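Polyphosphate kinase (Porphyromonas gingivalis, PDB 2O8R) lengthens polyphosphate chains, reversibly, by adding the gamma-phosphate of ATP, probably through a phosphohistidine intermediate with magnesium as cofactor. Local coordinates at the interface of chains A and B. Coordinates in Å, arbitrary orientation; residue numbers count along the deposited sequence, not the author numbering. Chains: chain A/B, Polyphosphate kinase.

Contact 1: the interface of chains A and B. Residues chain A 470-471; chain B 417, 420, 424.
Helix 413-425 of chain B, in the first of the phospholipase D-like C-terminal domains of this PPK1-family kinase, presents B:Arg417, B:Glu420 and B:Arg424 on successive turns to A:Ala471 and A:Thr470, in a loop of the same domain of chain A. The methyl group of A:Ala471 meets B:Arg417 at its guanidinium nitrogen NH1, 3.4 Å from CB, and rests against the aliphatic part of that chain, with CB 3.9 Å from CD. B:Arg417 can offer both because its chain bends at both chi2 (101°) and chi3 (90°). One turn on, the carboxylate oxygen OE1 of B:Glu420 lies loosely, 4.1 Å from CA of A:Ala471. The same oxygen forms a salt bridge within chain B, 3.1 Å from NH2 of B:Arg424, while CG of B:Glu420 sits over one face of that guanidinium, toward its rim. B:Arg424, extended from CG to NE, thereby has its end steadied beside the loop. Its NH2 comes 3.0 Å from the carbonyl O of A:Thr470, but the N-H points away, a polar contact without a hydrogen bond. This small patch gives the first C-terminal domains of the two subunits a light point of contact, perhaps helping to set their arrangement.

Contact 2: the interface of chains A and B. Residues chain A 152-154; chain B 145, 220-222, 224.
A:Val153 and B:Phe221 meet at the apolar centre of this patch between the middle domains of two PPK1-family chains, where a loop of chain A lies against the C-terminal end of a chain B helix, 209-220, and the turn that follows. The CB of A:Val153 stands 3.9 Å from CD1 at the ring of B:Phe221. Its CG2 methyl, roughly anti to the backbone N, reaches toward CB of B:Pro145, 4.0 Å away. Within chain B, CG1 of B:Val220 covers the centre of one face of the B:Phe221 ring and helps fix its position. Directly beside this centre the backbone N of A:Arg154 donates a hydrogen bond of 2.6 Å to O of B:Val220, fairly straight at 161° at the hydrogen. Farther out, the ring of B:Tyr224 meets the A:Lys152 side chain at a slant, with CE1 3.6 Å from CB; the lysine chain runs on extended past the phenol oxygen. At the polar rim the carbonyl O of A:Lys152 is 3.3 Å from the same CE1 and 3.4 Å from CD of B:Pro222. On the other flank the A:Arg154 chain bends at chi3 (-46°), bringing guanidinium NH2 over B:Pro222, 3.5 Å from its CB.

Contact 3: the interface of chains A and B. Residues chain A 140-142; chain B 155-156, 158.
A:Pro141 sets its ring carbon CB over the centre of one face of the B:Phe156 ring, 4.0 Å from the centroid, a CH-pi contact that organises this meeting of middle domains. The proline lies in 3-10 helix 140-142, the phenylalanine in a loop. On one flank the two phenylalanine rings stand nearly at right angles: CE2, at the rim of the A:Phe140 ring, is 3.6 Å from CB of B:Phe156, which lies obliquely above the ring plane, and CZ reaches CA of B:Thr155 at 4.0 Å. With CG of B:Phe156 anti to the backbone N (chi1 -167°), the ring is carried under the proline while CB remains beside A:Phe140. On the other flank B:Arg158 bends at chi3 (47°), turning one guanidinium face toward A:Leu142, whose CD2 methyl lies over it near the rim, 3.6 Å from CZ. CG of the same arginine lies in plane at the edge of the B:Phe156 ring. NH1 of B:Arg158 gives a weak hydrogen bond (3.3 Å, 141° at the hydrogen) to the carbonyl O of A:Pro141. The patch, aromatic on one flank and with B:Arg158 packed on A:Leu142 on the other, would help hold the middle domains together if the deposited dimer is the working form.

Contact 1: the interface of chains A and B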
loop_
_atom_site.group_PDB
_atom_site.type_symbol
_atom_site.label_atom_id
_atom_site.label_comp_id
_atom_site.label_asym_id
_atom_site.label_seq_id
_atom_site.Cartn_x
_atom_site.Cartn_y
_atom_site.Cartn_z
ATOM N N THR A 470 -2.794 -12.513 -0.023
ATOM C CA THR A 470 -3.316 -12.611 -1.371
ATOM C C THR A 470 -4.851 -12.589 -1.339
ATOM O O THR A 470 -5.458 -12.951 -0.334
ATOM C CB THR A 470 -2.736 -13.864 -2.089
ATOM O OG1 THR A 470 -3.627 -14.290 -3.123
ATOM C CG2 THR A 470 -2.520 -15.017 -1.107
ATOM N N ALA A 471 -5.483 -12.136 -2.419
ATOM C CA ALA A 471 -6.945 -12.065 -2.463
ATOM C C ALA A 471 -7.549 -13.434 -2.739
ATOM O O ALA A 471 -8.605 -13.779 -2.204
ATOM C CB ALA A 471 -7.408 -11.058 -3.495
ATOM N N ARG B 417 -7.835 -4.801 -0.178
ATOM C CA ARG B 417 -6.954 -5.917 0.187
ATOM C C ARG B 417 -6.552 -5.820 1.648
ATOM O O ARG B 417 -6.703 -6.791 2.408
ATOM C CB ARG B 417 -5.696 -5.938 -0.691
ATOM C CG ARG B 417 -4.999 -7.290 -0.744
ATOM C CD ARG B 417 -5.335 -8.049 -2.021
ATOM N NE ARG B 417 -4.390 -7.732 -3.092
ATOM C CZ ARG B 417 -4.634 -7.874 -4.392
ATOM N NH1 ARG B 417 -5.806 -8.324 -4.812
ATOM N NH2 ARG B 417 -3.698 -7.555 -5.279
ATOM N N GLU B 420 -9.517 -6.388 3.885
ATOM C CA GLU B 420 -9.859 -7.797 3.839
ATOM C C GLU B 420 -8.918 -8.586 4.722
ATOM O O GLU B 420 -9.364 -9.451 5.474
ATOM C CB GLU B 420 -9.754 -8.304 2.408
ATOM C CG GLU B 420 -10.412 -9.634 2.123
ATOM C CD GLU B 420 -10.369 -9.973 0.636
ATOM O OE1 GLU B 420 -9.307 -9.762 0.001
ATOM O OE2 GLU B 420 -11.397 -10.443 0.097
ATOM N N ARG B 424 -9.983 -10.655 7.874
ATOM C CA ARG B 424 -9.543 -12.041 8.029
ATOM C C ARG B 424 -8.831 -12.276 9.359
ATOM O O ARG B 424 -8.929 -13.354 9.927
ATOM C CB ARG B 424 -8.620 -12.462 6.883
ATOM C CG ARG B 424 -9.285 -12.566 5.512
ATOM C CD ARG B 424 -8.400 -13.389 4.600
ATOM N NE ARG B 424 -8.622 -13.155 3.175
ATOM C CZ ARG B 424 -7.785 -12.484 2.387
ATOM N NH1 ARG B 424 -6.664 -11.966 2.887
ATOM N NH2 ARG B 424 -8.066 -12.333 1.095
#

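Contact 2: the interface of chains A and B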
loop_
_atom_site.group_PDB
_atom_site.type_symbol
_atom_site.label_atom_id
_atom_site.label_comp_id
_atom_site.label_asym_id
_atom_site.label_seq_id
_atom_site.Cartn_x
_atom_site.Cartn_y
_atom_site.Cartn_z
ATOM N N LYS A 152 6.909 13.101 -36.158
ATOM C CA LYS A 152 7.155 14.425 -35.600
ATOM C C LYS A 152 7.285 14.423 -34.073
ATOM O O LYS A 152 8.250 14.967 -33.531
ATOM C CB LYS A 152 6.072 15.404 -36.060
ATOM C CG LYS A 152 5.778 15.361 -37.566
ATOM C CD LYS A 152 4.893 16.531 -37.971
ATOM C CE LYS A 152 4.385 16.411 -39.400
ATOM N NZ LYS A 152 3.488 17.554 -39.752
ATOM N N VAL A 153 6.318 13.817 -33.389
ATOM C CA VAL A 153 6.346 13.715 -31.925
ATOM C C VAL A 153 6.261 12.250 -31.521
ATOM O O VAL A 153 5.425 11.513 -32.033
ATOM C CB VAL A 153 5.241 14.599 -31.228
ATOM C CG1 VAL A 153 4.057 14.821 -32.138
ATOM C CG2 VAL A 153 4.775 14.014 -29.878
ATOM N N ARG A 154 7.160 11.833 -30.629
ATOM C CA ARG A 154 7.203 10.469 -30.100
ATOM C C ARG A 154 6.298 10.353 -28.873
ATOM O O ARG A 154 6.261 11.261 -28.036
ATOM C CB ARG A 154 8.633 10.133 -29.691
ATOM C CG ARG A 154 9.005 8.677 -29.824
ATOM C CD ARG A 154 10.510 8.448 -29.649
ATOM N NE ARG A 154 11.326 9.401 -30.400
ATOM C CZ ARG A 154 12.611 9.222 -30.700
ATOM N NH1 ARG A 154 13.234 8.112 -30.328
ATOM N NH2 ARG A 154 13.272 10.154 -31.378
ATOM N N PRO B 145 3.144 13.686 -24.135
ATOM C CA PRO B 145 3.377 14.834 -25.003
ATOM C C PRO B 145 2.134 15.173 -25.824
ATOM O O PRO B 145 1.674 14.358 -26.640
ATOM C CB PRO B 145 4.512 14.365 -25.921
ATOM C CG PRO B 145 5.040 13.105 -25.308
ATOM C CD PRO B 145 3.896 12.502 -24.575
ATOM N N VAL B 220 11.556 13.411 -27.501
ATOM C CA VAL B 220 10.099 13.530 -27.474
ATOM C C VAL B 220 9.592 14.118 -28.794
ATOM O O VAL B 220 8.613 13.647 -29.376
ATOM C CB VAL B 220 9.664 14.442 -26.320
ATOM C CG1 VAL B 220 8.164 14.642 -26.334
ATOM C CG2 VAL B 220 10.139 13.876 -24.982
ATOM N N PHE B 221 10.280 15.148 -29.264
ATOM C CA PHE B 221 9.973 15.751 -30.539
ATOM C C PHE B 221 11.138 15.548 -31.513
ATOM O O PHE B 221 11.959 16.452 -31.693
ATOM C CB PHE B 221 9.707 17.244 -30.340
ATOM C CG PHE B 221 8.773 17.548 -29.201
ATOM C CD1 PHE B 221 7.431 17.187 -29.267
ATOM C CD2 PHE B 221 9.235 18.203 -28.063
ATOM C CE1 PHE B 221 6.564 17.474 -28.218
ATOM C CE2 PHE B 221 8.378 18.492 -27.006
ATOM C CZ PHE B 221 7.039 18.125 -27.081
ATOM N N PRO B 222 11.242 14.350 -32.126
ATOM C CA PRO B 222 12.261 14.199 -33.160
ATOM C C PRO B 222 12.035 15.059 -34.419
ATOM O O PRO B 222 13.003 15.452 -35.073
ATOM C CB PRO B 222 12.197 12.707 -33.511
ATOM C CG PRO B 222 10.878 12.249 -33.060
ATOM C CD PRO B 222 10.507 13.095 -31.890
ATOM N N TYR B 224 11.170 18.146 -34.856
ATOM C CA TYR B 224 11.243 19.595 -34.669
ATOM C C TYR B 224 12.644 19.998 -34.264
ATOM O O TYR B 224 13.400 19.184 -33.729
ATOM C CB TYR B 224 10.271 20.056 -33.560
ATOM C CG TYR B 224 8.822 19.659 -33.784
ATOM C CD1 TYR B 224 8.368 18.370 -33.482
ATOM C CD2 TYR B 224 7.906 20.573 -34.297
ATOM C CE1 TYR B 224 7.046 18.006 -33.695
ATOM C CE2 TYR B 224 6.581 20.220 -34.508
ATOM C CZ TYR B 224 6.160 18.938 -34.208
ATOM O OH TYR B 224 4.848 18.593 -34.426
#

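Contact 3: the interface of chains A and B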
loop_
_atom_site.group_PDB
_atom_site.type_symbol
_atom_site.label_atom_id
_atom_site.label_comp_id
_atom_site.label_asym_id
_atom_site.label_seq_id
_atom_site.Cartn_x
_atom_site.Cartn_y
_atom_site.Cartn_z
ATOM N N PHE A 140 -12.433 14.284 -17.261
ATOM C CA PHE A 140 -11.719 15.213 -18.133
ATOM C C PHE A 140 -10.429 15.772 -17.527
ATOM O O PHE A 140 -9.397 15.740 -18.183
ATOM C CB PHE A 140 -12.642 16.336 -18.624
ATOM C CG PHE A 140 -12.005 17.254 -19.612
ATOM C CD1 PHE A 140 -12.020 16.948 -20.964
ATOM C CD2 PHE A 140 -11.379 18.425 -19.192
ATOM C CE1 PHE A 140 -11.430 17.788 -21.891
ATOM C CE2 PHE A 140 -10.785 19.270 -20.107
ATOM C CZ PHE A 140 -10.811 18.951 -21.466
ATOM N N PRO A 141 -10.474 16.274 -16.280
ATOM C CA PRO A 141 -9.218 16.782 -15.687
ATOM C C PRO A 141 -8.077 15.759 -15.610
ATOM O O PRO A 141 -6.938 16.141 -15.375
ATOM C CB PRO A 141 -9.626 17.191 -14.266
ATOM C CG PRO A 141 -11.118 17.337 -14.300
ATOM C CD PRO A 141 -11.632 16.441 -15.373
ATOM N N LEU A 142 -8.382 14.480 -15.813
ATOM C CA LEU A 142 -7.376 13.428 -15.722
ATOM C C LEU A 142 -6.957 12.910 -17.108
ATOM O O LEU A 142 -6.228 11.930 -17.239
ATOM C CB LEU A 142 -7.900 12.285 -14.843
ATOM C CG LEU A 142 -8.266 12.543 -13.369
ATOM C CD1 LEU A 142 -8.622 11.237 -12.670
ATOM C CD2 LEU A 142 -7.129 13.223 -12.631
ATOM N N THR B 155 -8.050 20.840 -23.758
ATOM C CA THR B 155 -7.249 20.166 -22.743
ATOM C C THR B 155 -7.184 20.883 -21.394
ATOM O O THR B 155 -7.267 22.108 -21.318
ATOM C CB THR B 155 -5.824 19.858 -23.246
ATOM O OG1 THR B 155 -5.162 19.015 -22.295
ATOM C CG2 THR B 155 -5.020 21.141 -23.459
ATOM N N PHE B 156 -7.025 20.093 -20.335
ATOM C CA PHE B 156 -7.043 20.595 -18.980
ATOM C C PHE B 156 -5.635 20.776 -18.432
ATOM O O PHE B 156 -4.729 20.011 -18.754
ATOM C CB PHE B 156 -7.839 19.650 -18.082
ATOM C CG PHE B 156 -8.187 20.235 -16.739
ATOM C CD1 PHE B 156 -9.358 20.961 -16.565
ATOM C CD2 PHE B 156 -7.345 20.059 -15.642
ATOM C CE1 PHE B 156 -9.679 21.505 -15.318
ATOM C CE2 PHE B 156 -7.659 20.605 -14.393
ATOM C CZ PHE B 156 -8.820 21.326 -14.229
ATOM N N ARG B 158 -3.920 20.806 -14.769
ATOM C CA ARG B 158 -4.121 20.494 -13.360
ATOM C C ARG B 158 -3.351 21.451 -12.482
ATOM O O ARG B 158 -2.222 21.813 -12.796
ATOM C CB ARG B 158 -3.723 19.044 -13.080
ATOM C CG ARG B 158 -4.443 18.099 -14.049
ATOM C CD ARG B 158 -4.074 16.629 -13.922
ATOM N NE ARG B 158 -4.071 16.131 -12.541
ATOM C CZ ARG B 158 -5.133 16.056 -11.737
ATOM N NH1 ARG B 158 -6.326 16.470 -12.142
ATOM N NH2 ARG B 158 -4.999 15.581 -10.507
#

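Contacts 2 and 3 are neighbours, their C-alpha centres about 21 Å apart, whereas contact 1 lies about 44 Å from contact 2 and 34 Å from contact 3. The stretch 152-158 ties contacts 2 and 3: A:Lys152 to A:Arg154 serve contact 2, while B:Thr155, B:Phe156 and B:Arg158, from the other copy, serve contact 3, although the interface is not an exact two-fold. Contact 1 joins C-terminal domains instead. Its centre is about 27 Å from B:His439, that of contact 2 about 47 Å from B:His439 and that of contact 3 about 45 Å from A:His439; all three lie far from the probable phosphohistidine, which fits a role in assembly.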